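Xyloglucan-specific endo-beta-1,4-glucanase BoGH9A (Bacteroides ovatus, PDB 6DHT) hydrolyses internal beta-1,4-glucosidic linkages in the backbone of xyloglucan, releasing xyloglucan oligosaccharides. Local coordinates at residues Gln118-Pro123 / Gly165-Gly170; His138-Val143 / Gln256-Val261; Leu144-Ala149 / Tyr324-Ala329; Asp171-Ile176 / Leu240-Phe245. All coordinates share one frame; numbering follows the deposited sequence.

Contact 1: Gln118-Pro123 / Gly165-Gly170; sequences QRTAMP and GWYDAG
Gln-118 meets Trp-166 and Tyr-167 across the contact: its CB lies 4.0 Å from CB of Trp-166, and CG and CD then come to about the same distance from Tyr-167 O. The bend at chi2 (-70°) places CD there. At the tip, Gln-118 NE2 gives a hydrogen bond of 3.0 Å to Tyr-167 O, coming from 62° out of the carbonyl plane, and a weak one of 3.3 Å to Ala-169 O, while OE1 is taken by His-498. The backbones form a single bridge between Arg-119 and Trp-166: Tyr-167 N binds Gln-118 O at 2.8 Å and Thr-120 N binds Gly-165 O at 3.0 Å. Thr-120 adds a CH-pi contact, its CG2 standing over one face of the Tyr-167 ring, 3.5 Å from the centroid. An alanine in place of Tyr-167 would probably leave a gap beside Thr-120 CG2 and His-138 ND1 without its hydroxyl partner. The loop runs into the Asp-Ala-Gly-Asp motif of family 9, ending in the predicted nucleophile Asp-171, and Ala-169 lies beside the predicted proton donor Glu-548. One buried amide bonding two carbonyls, the second weakly, is consistent with Gln-118 steadying the backbone path that leads to the active site.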
loop_
_atom_site.group_PDB
_atom_site.type_symbol
_atom_site.label_atom_id
_atom_site.label_comp_id
_atom_site.label_asym_id
_atom_site.label_seq_id
_atom_site.Cartn_x
_atom_site.Cartn_y
_atom_site.Cartn_z
ATOM N N GLN A 118 5.601 4.234 -12.169
ATOM C CA GLN A 118 5.807 5.504 -11.481
ATOM C C GLN A 118 7.262 6.017 -11.499
ATOM O O GLN A 118 7.570 7.086 -10.937
ATOM C CB GLN A 118 5.356 5.412 -10.024
ATOM C CG GLN A 118 3.870 5.158 -9.789
ATOM C CD GLN A 118 2.994 6.337 -10.149
ATOM O OE1 GLN A 118 2.376 6.359 -11.214
ATOM N NE2 GLN A 118 2.890 7.297 -9.240
ATOM N N ARG A 119 8.179 5.254 -12.087
ATOM C CA ARG A 119 9.591 5.615 -11.993
ATOM C C ARG A 119 9.902 6.863 -12.786
ATOM O O ARG A 119 9.420 7.037 -13.900
ATOM C CB ARG A 119 10.474 4.511 -12.562
ATOM C CG ARG A 119 10.604 3.270 -11.674
ATOM C CD ARG A 119 11.654 2.361 -12.240
ATOM N NE ARG A 119 11.649 1.040 -11.606
ATOM C CZ ARG A 119 12.467 0.057 -11.963
ATOM N NH1 ARG A 119 13.360 0.276 -12.922
ATOM N NH2 ARG A 119 12.402 -1.129 -11.358
ATOM N N THR A 120 10.752 7.692 -12.188
ATOM C CA THR A 120 11.286 8.905 -12.818
ATOM C C THR A 120 12.688 8.639 -13.345
ATOM O O THR A 120 13.321 7.646 -13.000
ATOM C CB THR A 120 11.391 10.047 -11.805
ATOM O OG1 THR A 120 12.429 9.793 -10.845
ATOM C CG2 THR A 120 10.043 10.264 -11.118
ATOM N N ALA A 121 13.177 9.559 -14.172
ATOM C CA ALA A 121 14.571 9.572 -14.610
ATOM C C ALA A 121 14.968 8.356 -15.415
ATOM O O ALA A 121 16.141 7.986 -15.442
ATOM C CB ALA A 121 15.516 9.738 -13.413
ATOM N N MET A 122 14.013 7.714 -16.074
ATOM C CA MET A 122 14.376 6.646 -16.994
ATOM C C MET A 122 13.299 6.358 -18.016
ATOM O O MET A 122 12.109 6.587 -17.774
ATOM C CB MET A 122 14.740 5.374 -16.242
ATOM C CG MET A 122 13.574 4.556 -15.752
ATOM S SD MET A 122 14.274 3.110 -14.973
ATOM C CE MET A 122 14.261 1.936 -16.313
ATOM N N PRO A 123 13.713 5.866 -19.187
ATOM C CA PRO A 123 12.695 5.529 -20.172
ATOM C C PRO A 123 11.907 4.324 -19.686
ATOM O O PRO A 123 12.417 3.455 -18.980
ATOM C CB PRO A 123 13.512 5.206 -21.428
ATOM C CG PRO A 123 14.824 4.805 -20.928
ATOM C CD PRO A 123 15.074 5.575 -19.669
ATOM N N GLY A 165 13.838 7.429 -8.010
ATOM C CA GLY A 165 12.641 7.492 -7.189
ATOM C C GLY A 165 11.350 7.503 -7.984
ATOM O O GLY A 165 11.341 7.694 -9.203
ATOM N N TRP A 166 10.251 7.288 -7.271
ATOM C CA TRP A 166 8.936 7.238 -7.891
ATOM C C TRP A 166 8.180 8.569 -7.808
ATOM O O TRP A 166 8.279 9.268 -6.813
ATOM C CB TRP A 166 8.032 6.205 -7.204
ATOM C CG TRP A 166 8.604 4.825 -7.057
ATOM C CD1 TRP A 166 9.041 4.005 -8.052
ATOM C CD2 TRP A 166 8.753 4.098 -5.832
ATOM N NE1 TRP A 166 9.468 2.806 -7.517
ATOM C CE2 TRP A 166 9.299 2.840 -6.155
ATOM C CE3 TRP A 166 8.471 4.389 -4.500
ATOM C CZ2 TRP A 166 9.552 1.878 -5.191
ATOM C CZ3 TRP A 166 8.719 3.424 -3.543
ATOM C CH2 TRP A 166 9.246 2.188 -3.895
ATOM N N TYR A 167 7.354 8.857 -8.801
ATOM C CA TYR A 167 6.288 9.816 -8.610
ATOM C C TYR A 167 5.407 9.314 -7.463
ATOM O O TYR A 167 5.081 8.126 -7.387
ATOM C CB TYR A 167 5.436 9.948 -9.852
ATOM C CG TYR A 167 6.135 10.453 -11.086
ATOM C CD1 TYR A 167 6.874 11.622 -11.065
ATOM C CD2 TYR A 167 6.031 9.755 -12.291
ATOM C CE1 TYR A 167 7.493 12.079 -12.210
ATOM C CE2 TYR A 167 6.664 10.203 -13.430
ATOM C CZ TYR A 167 7.381 11.372 -13.377
ATOM O OH TYR A 167 8.024 11.829 -14.507
ATOM N N ASP A 168 4.987 10.204 -6.575
ATOM C CA ASP A 168 4.224 9.798 -5.405
ATOM C C ASP A 168 2.861 9.201 -5.727
ATOM O O ASP A 168 2.402 8.272 -5.043
ATOM C CB ASP A 168 3.995 10.991 -4.494
ATOM C CG ASP A 168 3.592 10.594 -3.097
ATOM O OD1 ASP A 168 4.307 9.776 -2.471
ATOM O OD2 ASP A 168 2.588 11.126 -2.601
ATOM N N ALA A 169 2.146 9.766 -6.702
ATOM C CA ALA A 169 0.724 9.536 -6.759
ATOM C C ALA A 169 0.172 10.064 -8.069
ATOM O O ALA A 169 0.768 9.849 -9.124
ATOM C CB ALA A 169 0.074 10.238 -5.561
ATOM N N GLY A 170 -0.967 10.754 -8.011
ATOM C CA GLY A 170 -1.489 11.401 -9.193
ATOM C C GLY A 170 -0.686 12.615 -9.610
ATOM O O GLY A 170 -0.914 13.132 -10.725
#

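Contact 2: His138-Val143 / Gln256-Val261; sequences HPDNHV and QQRYVV
Arg-258 and Asp-140 form a two-pronged salt bridge between the 256-261 and 138-143 segments. The arginine, with the largest buried area of the contact, does not extend straight: it bends at both chi2 and chi3 (-94°), and that second bend places NE. It presents the carboxylate with a side-on pair of nitrogens. Arg-258 NE binds Asp-140 OD1 at 2.8 Å, and Arg-258 NH2 binds Asp-140 OD2 at 2.9 Å on the syn lone pair in a nearly straight bond (177°). The two planes are 26° apart, so the groups are close to coplanar. Over the guanidinium comes His-138, whose CD2 sits above the centre of one face, 3.5 Å from Arg-258 CZ; the planes are inclined, so this is not a parallel stack, and the two side chains cross at about a right angle. ND1 of His-138 is hydrogen-bonded to the hydroxyl of Tyr-167.

Val-143 supplies the apolar part. Its CG1, anti to the backbone N, meets CG1 of Val-260 at 3.9 Å, and its CA approaches Arg-258 O at 3.5 Å in a CA-H...O contact. Here strands 143-145 and 259-260 run parallel as neighbours in a mixed five-stranded sheet. Just before their pairing, one water spans the gap, donating to His-142 O at 3.0 Å and accepting from Arg-258 N at 3.1 Å.

Arg-258 NH1 also bonds Tyr-172 O, and Asp-140 OD2 has a second cation in Lys-174. With positive groups at both oxygens, the buried Asp-140 is likely to stay ionised, and the salt bridge links the loop before strand 143-145 to the 256-261 segment.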
loop_
_atom_site.group_PDB
_atom_site.type_symbol
_atom_site.label_atom_id
_atom_site.label_comp_id
_atom_site.label_asym_id
_atom_site.label_seq_id
_atom_site.Cartn_x
_atom_site.Cartn_y
_atom_site.Cartn_z
ATOM N N HIS A 138 11.383 13.903 -15.772
ATOM C CA HIS A 138 11.891 14.358 -14.474
ATOM C C HIS A 138 13.265 13.781 -14.096
ATOM O O HIS A 138 13.411 13.028 -13.129
ATOM C CB HIS A 138 10.864 14.107 -13.373
ATOM C CG HIS A 138 9.614 14.911 -13.539
ATOM N ND1 HIS A 138 8.519 14.436 -14.223
ATOM C CD2 HIS A 138 9.300 16.170 -13.149
ATOM C CE1 HIS A 138 7.574 15.362 -14.234
ATOM N NE2 HIS A 138 8.020 16.418 -13.582
ATOM N N PRO A 139 14.299 14.147 -14.855
ATOM C CA PRO A 139 15.651 13.684 -14.518
ATOM C C PRO A 139 16.083 14.105 -13.111
ATOM O O PRO A 139 16.821 13.372 -12.469
ATOM C CB PRO A 139 16.515 14.355 -15.591
ATOM C CG PRO A 139 15.695 15.477 -16.100
ATOM C CD PRO A 139 14.295 14.994 -16.055
ATOM N N ASP A 140 15.595 15.249 -12.642
ATOM C CA ASP A 140 15.872 15.742 -11.304
ATOM C C ASP A 140 17.381 15.777 -11.019
ATOM O O ASP A 140 17.826 15.522 -9.897
ATOM C CB ASP A 140 15.102 14.907 -10.263
ATOM C CG ASP A 140 13.604 15.211 -10.259
ATOM O OD1 ASP A 140 13.187 16.239 -10.843
ATOM O OD2 ASP A 140 12.803 14.429 -9.683
ATOM N N ASN A 141 18.148 16.124 -12.054
ATOM C CA ASN A 141 19.597 16.317 -11.934
ATOM C C ASN A 141 19.952 17.781 -11.717
ATOM O O ASN A 141 21.109 18.108 -11.438
ATOM C CB ASN A 141 20.310 15.791 -13.179
ATOM C CG ASN A 141 19.662 16.265 -14.475
ATOM O OD1 ASN A 141 18.810 17.160 -14.478
ATOM N ND2 ASN A 141 20.065 15.655 -15.588
ATOM N N HIS A 142 18.954 18.647 -11.846
ATOM C CA HIS A 142 19.138 20.078 -11.647
ATOM C C HIS A 142 18.088 20.601 -10.671
ATOM O O HIS A 142 17.086 21.189 -11.068
ATOM C CB HIS A 142 19.038 20.798 -12.993
ATOM C CG HIS A 142 19.473 22.228 -12.947
ATOM N ND1 HIS A 142 18.650 23.242 -12.506
ATOM C CD2 HIS A 142 20.645 22.815 -13.286
ATOM C CE1 HIS A 142 19.297 24.392 -12.576
ATOM N NE2 HIS A 142 20.509 24.161 -13.045
ATOM N N VAL A 143 18.336 20.380 -9.385
ATOM C CA VAL A 143 17.371 20.670 -8.333
ATOM C C VAL A 143 17.936 21.703 -7.361
ATOM O O VAL A 143 19.089 21.608 -6.959
ATOM C CB VAL A 143 16.984 19.347 -7.590
ATOM C CG1 VAL A 143 16.021 19.603 -6.438
ATOM C CG2 VAL A 143 16.364 18.371 -8.566
ATOM N N GLN A 256 8.100 23.480 -14.581
ATOM C CA GLN A 256 8.392 24.124 -13.301
ATOM C C GLN A 256 9.735 23.703 -12.718
ATOM O O GLN A 256 10.204 22.583 -12.930
ATOM C CB GLN A 256 7.302 23.848 -12.276
ATOM C CG GLN A 256 6.043 24.634 -12.443
ATOM C CD GLN A 256 5.114 24.451 -11.259
ATOM O OE1 GLN A 256 5.362 24.972 -10.168
ATOM N NE2 GLN A 256 4.069 23.656 -11.449
ATOM N N GLN A 257 10.349 24.604 -11.964
ATOM C CA GLN A 257 11.617 24.317 -11.312
ATOM C C GLN A 257 11.389 23.342 -10.149
ATOM O O GLN A 257 10.372 23.432 -9.455
ATOM C CB GLN A 257 12.263 25.628 -10.816
ATOM C CG GLN A 257 13.526 25.472 -9.980
ATOM C CD GLN A 257 14.681 24.843 -10.749
ATOM O OE1 GLN A 257 15.162 23.760 -10.392
ATOM N NE2 GLN A 257 15.144 25.526 -11.799
ATOM N N ARG A 258 12.351 22.444 -9.951
ATOM C CA ARG A 258 12.305 21.440 -8.876
ATOM C C ARG A 258 13.170 21.861 -7.691
ATOM O O ARG A 258 14.306 22.317 -7.871
ATOM C CB ARG A 258 12.769 20.075 -9.414
ATOM C CG ARG A 258 11.915 19.534 -10.557
ATOM C CD ARG A 258 10.652 18.861 -10.064
ATOM N NE ARG A 258 10.830 17.417 -9.904
ATOM C CZ ARG A 258 9.817 16.566 -9.733
ATOM N NH1 ARG A 258 8.567 16.984 -9.642
ATOM N NH2 ARG A 258 10.074 15.272 -9.614
ATOM N N TYR A 259 12.621 21.704 -6.487
ATOM C CA TYR A 259 13.290 22.092 -5.245
ATOM C C TYR A 259 13.316 20.954 -4.240
ATOM O O TYR A 259 12.416 20.122 -4.251
ATOM C CB TYR A 259 12.555 23.242 -4.556
ATOM C CG TYR A 259 12.511 24.545 -5.323
ATOM C CD1 TYR A 259 11.520 24.783 -6.250
ATOM C CD2 TYR A 259 13.445 25.539 -5.085
ATOM C CE1 TYR A 259 11.463 25.972 -6.951
ATOM C CE2 TYR A 259 13.396 26.744 -5.779
ATOM C CZ TYR A 259 12.405 26.945 -6.713
ATOM O OH TYR A 259 12.335 28.130 -7.415
ATOM N N VAL A 260 14.326 20.930 -3.381
ATOM C CA VAL A 260 14.238 20.193 -2.116
ATOM C C VAL A 260 13.959 21.210 -1.020
ATOM O O VAL A 260 14.500 22.328 -1.029
ATOM C CB VAL A 260 15.483 19.315 -1.787
ATOM C CG1 VAL A 260 15.679 18.224 -2.845
ATOM C CG2 VAL A 260 16.733 20.155 -1.642
ATOM N N VAL A 261 13.067 20.854 -0.114
ATOM C CA VAL A 261 12.632 21.752 0.936
ATOM C C VAL A 261 13.055 21.289 2.335
ATOM O O VAL A 261 13.752 20.268 2.497
ATOM C CB VAL A 261 11.128 21.954 0.856
ATOM C CG1 VAL A 261 10.753 22.516 -0.510
ATOM C CG2 VAL A 261 10.399 20.630 1.090
HETATM O O HOH W 1 14.371 21.729 -12.209
#

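Contact 3: Leu144-Ala149 / Tyr324-Ala329; sequences LIHPSA and YQPAIA
The Tyr-324 ring carries Ser-148 on one face, with CA almost exactly above the ring centre at 3.7 Å in a CH-pi contact, while Pro-147 CB approaches CD1 obliquely at 3.6 Å. The imidazole of His-146 has CD of Pro-147 over one face, offset toward the rim, and Pro-326 O at its edge in the ring plane. His-146 NE2 donates to Pro-326 O, 2.8 Å away with 165° at the hydrogen. The other ring nitrogen of His-146, ND1, accepts from Ser-148 N at 3.2 Å and is 2.7 Å from Ser-148 OG in a further hydrogen bond. The contact thus joins the end of strand 143-145, and the 3-10 turn after it, to the loop between helices 317-321 and 339-353 of the alpha/alpha-barrel glycosidase domain. A leucine in place of His-146 would probably leave Pro-326 O without its donor and Ser-148 N without its acceptor. Tyr-259 meets the same imidazole edge-to-face. Pro-326 follows a cis peptide bond, and the Pro-326 and His-146 side chains slide past each other in opposite directions, Pro-326 CD 3.8 Å from His-146 NE2. Ile-328 brings CD1 to the same distance, 3.8 Å, from NE2 of His-146.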
loop_
_atom_site.group_PDB
_atom_site.type_symbol
_atom_site.label_atom_id
_atom_site.label_comp_id
_atom_site.label_asym_id
_atom_site.label_seq_id
_atom_site.Cartn_x
_atom_site.Cartn_y
_atom_site.Cartn_z
ATOM N N LEU A 144 17.105 22.666 -6.985
ATOM C CA LEU A 144 17.532 23.796 -6.160
ATOM C C LEU A 144 17.302 23.574 -4.679
ATOM O O LEU A 144 16.248 23.092 -4.264
ATOM C CB LEU A 144 16.746 25.044 -6.559
ATOM C CG LEU A 144 17.400 26.018 -7.541
ATOM C CD1 LEU A 144 18.102 25.309 -8.685
ATOM C CD2 LEU A 144 16.333 26.965 -8.068
ATOM N N ILE A 145 18.289 23.944 -3.873
ATOM C CA ILE A 145 18.061 24.081 -2.446
ATOM C C ILE A 145 17.129 25.267 -2.241
ATOM O O ILE A 145 17.516 26.419 -2.453
ATOM C CB ILE A 145 19.381 24.318 -1.668
ATOM C CG1 ILE A 145 20.348 23.141 -1.843
ATOM C CG2 ILE A 145 19.098 24.579 -0.197
ATOM C CD1 ILE A 145 19.906 21.812 -1.197
ATOM N N HIS A 146 15.891 24.987 -1.865
ATOM C CA HIS A 146 14.932 25.999 -1.460
ATOM C C HIS A 146 15.476 26.759 -0.248
ATOM O O HIS A 146 16.279 26.218 0.501
ATOM C CB HIS A 146 13.629 25.305 -1.104
ATOM C CG HIS A 146 12.457 26.219 -0.951
ATOM N ND1 HIS A 146 11.976 26.607 0.280
ATOM C CD2 HIS A 146 11.644 26.791 -1.868
ATOM C CE1 HIS A 146 10.918 27.377 0.115
ATOM N NE2 HIS A 146 10.689 27.498 -1.182
ATOM N N PRO A 147 15.069 28.029 -0.070
ATOM C CA PRO A 147 15.545 28.735 1.123
ATOM C C PRO A 147 15.237 28.001 2.435
ATOM O O PRO A 147 16.035 28.085 3.365
ATOM C CB PRO A 147 14.793 30.065 1.048
ATOM C CG PRO A 147 14.641 30.307 -0.410
ATOM C CD PRO A 147 14.397 28.943 -1.013
ATOM N N SER A 148 14.122 27.277 2.496
ATOM C CA SER A 148 13.766 26.541 3.710
ATOM C C SER A 148 14.737 25.389 4.004
ATOM O O SER A 148 14.790 24.886 5.129
ATOM C CB SER A 148 12.361 25.972 3.590
ATOM O OG SER A 148 12.292 25.076 2.496
ATOM N N ALA A 149 15.510 24.986 3.000
ATOM C CA ALA A 149 16.413 23.850 3.126
ATOM C C ALA A 149 17.884 24.242 3.238
ATOM O O ALA A 149 18.741 23.369 3.353
ATOM C CB ALA A 149 16.216 22.895 1.936
ATOM N N TYR A 324 9.467 31.824 3.640
ATOM C CA TYR A 324 10.305 31.449 2.505
ATOM C C TYR A 324 9.553 31.500 1.184
ATOM O O TYR A 324 8.333 31.297 1.135
ATOM C CB TYR A 324 10.858 30.037 2.701
ATOM C CG TYR A 324 11.649 29.841 3.976
ATOM C CD1 TYR A 324 12.950 30.312 4.089
ATOM C CD2 TYR A 324 11.103 29.159 5.058
ATOM C CE1 TYR A 324 13.682 30.124 5.249
ATOM C CE2 TYR A 324 11.823 28.969 6.220
ATOM C CZ TYR A 324 13.113 29.453 6.311
ATOM O OH TYR A 324 13.833 29.265 7.466
ATOM N N GLN A 325 10.304 31.751 0.117
ATOM C CA GLN A 325 9.749 31.862 -1.222
ATOM C C GLN A 325 10.650 31.105 -2.181
ATOM O O GLN A 325 11.846 31.067 -1.982
ATOM C CB GLN A 325 9.627 33.332 -1.641
ATOM C CG GLN A 325 8.544 34.052 -0.886
ATOM C CD GLN A 325 8.557 35.544 -1.122
ATOM O OE1 GLN A 325 9.592 36.128 -1.455
ATOM N NE2 GLN A 325 7.402 36.174 -0.952
ATOM N N PRO A 326 10.069 30.491 -3.227
ATOM C CA PRO A 326 8.651 30.517 -3.579
ATOM C C PRO A 326 7.817 29.663 -2.642
ATOM O O PRO A 326 8.337 28.715 -2.036
ATOM C CB PRO A 326 8.632 29.925 -4.994
ATOM C CG PRO A 326 9.818 29.057 -5.046
ATOM C CD PRO A 326 10.864 29.745 -4.215
ATOM N N ALA A 327 6.546 30.001 -2.513
ATOM C CA ALA A 327 5.645 29.230 -1.682
ATOM C C ALA A 327 5.517 27.835 -2.288
ATOM O O ALA A 327 5.561 27.675 -3.506
ATOM C CB ALA A 327 4.300 29.899 -1.606
ATOM N N ILE A 328 5.388 26.835 -1.423
ATOM C CA ILE A 328 5.231 25.442 -1.835
ATOM C C ILE A 328 3.804 25.018 -1.540
ATOM O O ILE A 328 3.329 25.217 -0.427
ATOM C CB ILE A 328 6.191 24.548 -1.037
ATOM C CG1 ILE A 328 7.634 25.049 -1.154
ATOM C CG2 ILE A 328 6.055 23.086 -1.487
ATOM C CD1 ILE A 328 8.211 25.006 -2.546
ATOM N N ALA A 329 3.098 24.438 -2.519
ATOM C CA ALA A 329 1.685 24.100 -2.348
ATOM C C ALA A 329 1.321 22.656 -2.694
ATOM O O ALA A 329 0.153 22.330 -2.873
ATOM C CB ALA A 329 0.830 25.047 -3.187
#

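Contact 4: Asp171-Ile176 / Leu240-Phe245; sequences DYNKYI and LTTPFF
Asn-173 and Thr-242 meet because chi1 of Asn-173 (-55°) sets CG anti to its own carbonyl carbon and toward the 240-245 segment; in Asp-171, chi1 of 67° places CG between backbone N and carbonyl carbon, on the side of Phe-245. The frame is a single antiparallel hydrogen-bonded pair at the edge of the mixed five-stranded sheet in the family 9 catalytic domain. Lys-174 and Leu-240 make up this pair, Lys-174 N to Leu-240 O at 3.0 Å and Leu-240 N to Lys-174 O at 2.8 Å. Their side chains lie side by side and point the same way, with Lys-174 CE 3.8 Å from Leu-240 CD1; the ammonium beyond goes to Asp-140.

Beyond this pair, the amide of Asn-173 works in two directions. Its OD1 accepts from Thr-242 N at 3.0 Å, and its ND2 donates to OD2 of Asp-171, the predicted nucleophile, at 2.9 Å, using the anti lone pair. Asn-173 is therefore a second-shell residue that ties the carboxylate to the strand end. Tyr-175 OH gives a second bond to Asp-171 OD2, at 2.7 Å on the syn side but tilted out of the carboxylate plane. Two good donors grip OD2, consistent with a carboxylate fixed in orientation. Phe-245 closes the arrangement edge-on: its ring stands 81° from the carboxylate plane, with CE1 3.5 Å from Asp-171 OD2.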
loop_
_atom_site.group_PDB
_atom_site.type_symbol
_atom_site.label_atom_id
_atom_site.label_comp_id
_atom_site.label_asym_id
_atom_site.label_seq_id
_atom_site.Cartn_x
_atom_site.Cartn_y
_atom_site.Cartn_z
ATOM N N ASP A 171 0.209 13.082 -8.743
ATOM C CA ASP A 171 1.154 14.187 -9.003
ATOM C C ASP A 171 2.571 13.657 -9.244
ATOM O O ASP A 171 2.840 12.445 -9.087
ATOM C CB ASP A 171 1.163 15.194 -7.846
ATOM C CG ASP A 171 1.721 14.630 -6.569
ATOM O OD1 ASP A 171 1.133 13.619 -6.091
ATOM O OD2 ASP A 171 2.690 15.232 -6.050
ATOM N N TYR A 172 3.500 14.557 -9.566
ATOM C CA TYR A 172 4.832 14.182 -10.031
ATOM C C TYR A 172 5.956 14.512 -9.040
ATOM O O TYR A 172 7.120 14.471 -9.391
ATOM C CB TYR A 172 5.109 14.889 -11.365
ATOM C CG TYR A 172 4.285 14.457 -12.560
ATOM C CD1 TYR A 172 4.077 13.108 -12.870
ATOM C CD2 TYR A 172 3.730 15.410 -13.421
ATOM C CE1 TYR A 172 3.361 12.736 -13.990
ATOM C CE2 TYR A 172 3.018 15.047 -14.523
ATOM C CZ TYR A 172 2.800 13.708 -14.827
ATOM O OH TYR A 172 2.095 13.285 -15.929
ATOM N N ASN A 173 5.599 14.800 -7.794
ATOM C CA ASN A 173 6.571 15.105 -6.763
ATOM C C ASN A 173 7.008 13.864 -5.985
ATOM O O ASN A 173 6.367 12.821 -6.123
ATOM C CB ASN A 173 5.972 16.188 -5.872
ATOM C CG ASN A 173 5.544 17.395 -6.690
ATOM O OD1 ASN A 173 6.406 18.083 -7.241
ATOM N ND2 ASN A 173 4.244 17.584 -6.858
ATOM N N LYS A 174 8.092 13.953 -5.237
ATOM C CA LYS A 174 8.691 12.785 -4.573
ATOM C C LYS A 174 8.844 13.125 -3.109
ATOM O O LYS A 174 9.472 14.130 -2.778
ATOM C CB LYS A 174 10.041 12.451 -5.196
ATOM C CG LYS A 174 9.963 12.292 -6.708
ATOM C CD LYS A 174 11.225 11.794 -7.352
ATOM C CE LYS A 174 12.408 12.694 -7.050
ATOM N NZ LYS A 174 13.555 12.403 -7.935
ATOM N N TYR A 175 8.301 12.310 -2.217
ATOM C CA TYR A 175 8.190 12.647 -0.804
ATOM C C TYR A 175 8.846 11.576 0.062
ATOM O O TYR A 175 8.526 10.385 -0.072
ATOM C CB TYR A 175 6.730 12.730 -0.406
ATOM C CG TYR A 175 5.849 13.653 -1.251
ATOM C CD1 TYR A 175 5.394 13.253 -2.506
ATOM C CD2 TYR A 175 5.420 14.906 -0.784
ATOM C CE1 TYR A 175 4.557 14.057 -3.284
ATOM C CE2 TYR A 175 4.595 15.719 -1.558
ATOM C CZ TYR A 175 4.162 15.294 -2.802
ATOM O OH TYR A 175 3.316 16.101 -3.570
ATOM N N ILE A 176 9.733 11.968 0.967
ATOM C CA ILE A 176 10.467 11.009 1.783
ATOM C C ILE A 176 9.570 10.268 2.787
ATOM O O ILE A 176 9.695 9.048 2.974
ATOM C CB ILE A 176 11.629 11.720 2.527
ATOM C CG1 ILE A 176 12.771 12.085 1.568
ATOM C CG2 ILE A 176 12.180 10.816 3.628
ATOM C CD1 ILE A 176 13.522 10.903 0.968
ATOM N N LEU A 240 10.930 16.501 -2.606
ATOM C CA LEU A 240 11.454 17.115 -3.810
ATOM C C LEU A 240 10.237 17.470 -4.636
ATOM O O LEU A 240 9.424 16.606 -4.965
ATOM C CB LEU A 240 12.400 16.165 -4.529
ATOM C CG LEU A 240 13.200 16.713 -5.720
ATOM C CD1 LEU A 240 14.355 15.800 -6.044
ATOM C CD2 LEU A 240 12.311 16.851 -6.944
ATOM N N THR A 241 10.067 18.759 -4.934
ATOM C CA THR A 241 8.790 19.244 -5.430
ATOM C C THR A 241 8.933 20.481 -6.316
ATOM O O THR A 241 9.940 21.197 -6.269
ATOM C CB THR A 241 7.854 19.587 -4.229
ATOM O OG1 THR A 241 6.548 19.939 -4.667
ATOM C CG2 THR A 241 8.463 20.709 -3.356
ATOM N N THR A 242 7.916 20.699 -7.132
ATOM C CA THR A 242 7.725 21.990 -7.792
ATOM C C THR A 242 6.965 22.859 -6.811
ATOM O O THR A 242 6.400 22.375 -5.841
ATOM C CB THR A 242 6.918 21.802 -9.067
ATOM O OG1 THR A 242 5.763 21.017 -8.787
ATOM C CG2 THR A 242 7.736 21.121 -10.131
ATOM N N PRO A 243 6.927 24.183 -7.045
ATOM C CA PRO A 243 6.149 25.000 -6.107
ATOM C C PRO A 243 4.644 24.738 -6.158
ATOM O O PRO A 243 3.961 24.767 -5.125
ATOM C CB PRO A 243 6.455 26.433 -6.578
ATOM C CG PRO A 243 7.809 26.321 -7.165
ATOM C CD PRO A 243 7.822 24.993 -7.879
ATOM N N PHE A 244 4.117 24.520 -7.362
ATOM C CA PHE A 244 2.716 24.184 -7.560
ATOM C C PHE A 244 2.581 22.812 -8.226
ATOM O O PHE A 244 3.452 22.384 -8.969
ATOM C CB PHE A 244 2.017 25.203 -8.489
ATOM C CG PHE A 244 1.866 26.583 -7.908
ATOM C CD1 PHE A 244 0.850 26.863 -7.007
ATOM C CD2 PHE A 244 2.723 27.601 -8.289
ATOM C CE1 PHE A 244 0.708 28.135 -6.469
ATOM C CE2 PHE A 244 2.582 28.880 -7.763
ATOM C CZ PHE A 244 1.573 29.140 -6.852
ATOM N N PHE A 245 1.453 22.173 -8.007
ATOM C CA PHE A 245 1.112 21.007 -8.809
ATOM C C PHE A 245 1.044 21.416 -10.264
ATOM O O PHE A 245 0.506 22.482 -10.579
ATOM C CB PHE A 245 -0.236 20.424 -8.394
ATOM C CG PHE A 245 -0.231 19.761 -7.060
ATOM C CD1 PHE A 245 0.624 18.691 -6.797
ATOM C CD2 PHE A 245 -1.139 20.139 -6.088
ATOM C CE1 PHE A 245 0.605 18.055 -5.560
ATOM C CE2 PHE A 245 -1.181 19.509 -4.860
ATOM C CZ PHE A 245 -0.308 18.437 -4.601
#

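In the fold
All four contacts belong to the catalytic domain, on the same side of the chain's centre. Contacts 2, 3 and 4 reach one mixed sheet, in which strand 259-260 lies between 143-145 and 239-241, with 174-175 outermost beyond the latter; their centres are 9 to 12 Å apart. Contact 1 flanks it, its centre about 11 Å from contact 4, and Asp-168 N there meets Asn-173 O. Along the chain contact 1 closes before contact 4 opens, whereas contacts 2 and 3 alternate and each brackets contact 4. Segments far apart in sequence thus meet round one sheet, linking the loop of the predicted nucleophile, through strand 239-241 and the turn after it, to the loop after helix 317-321.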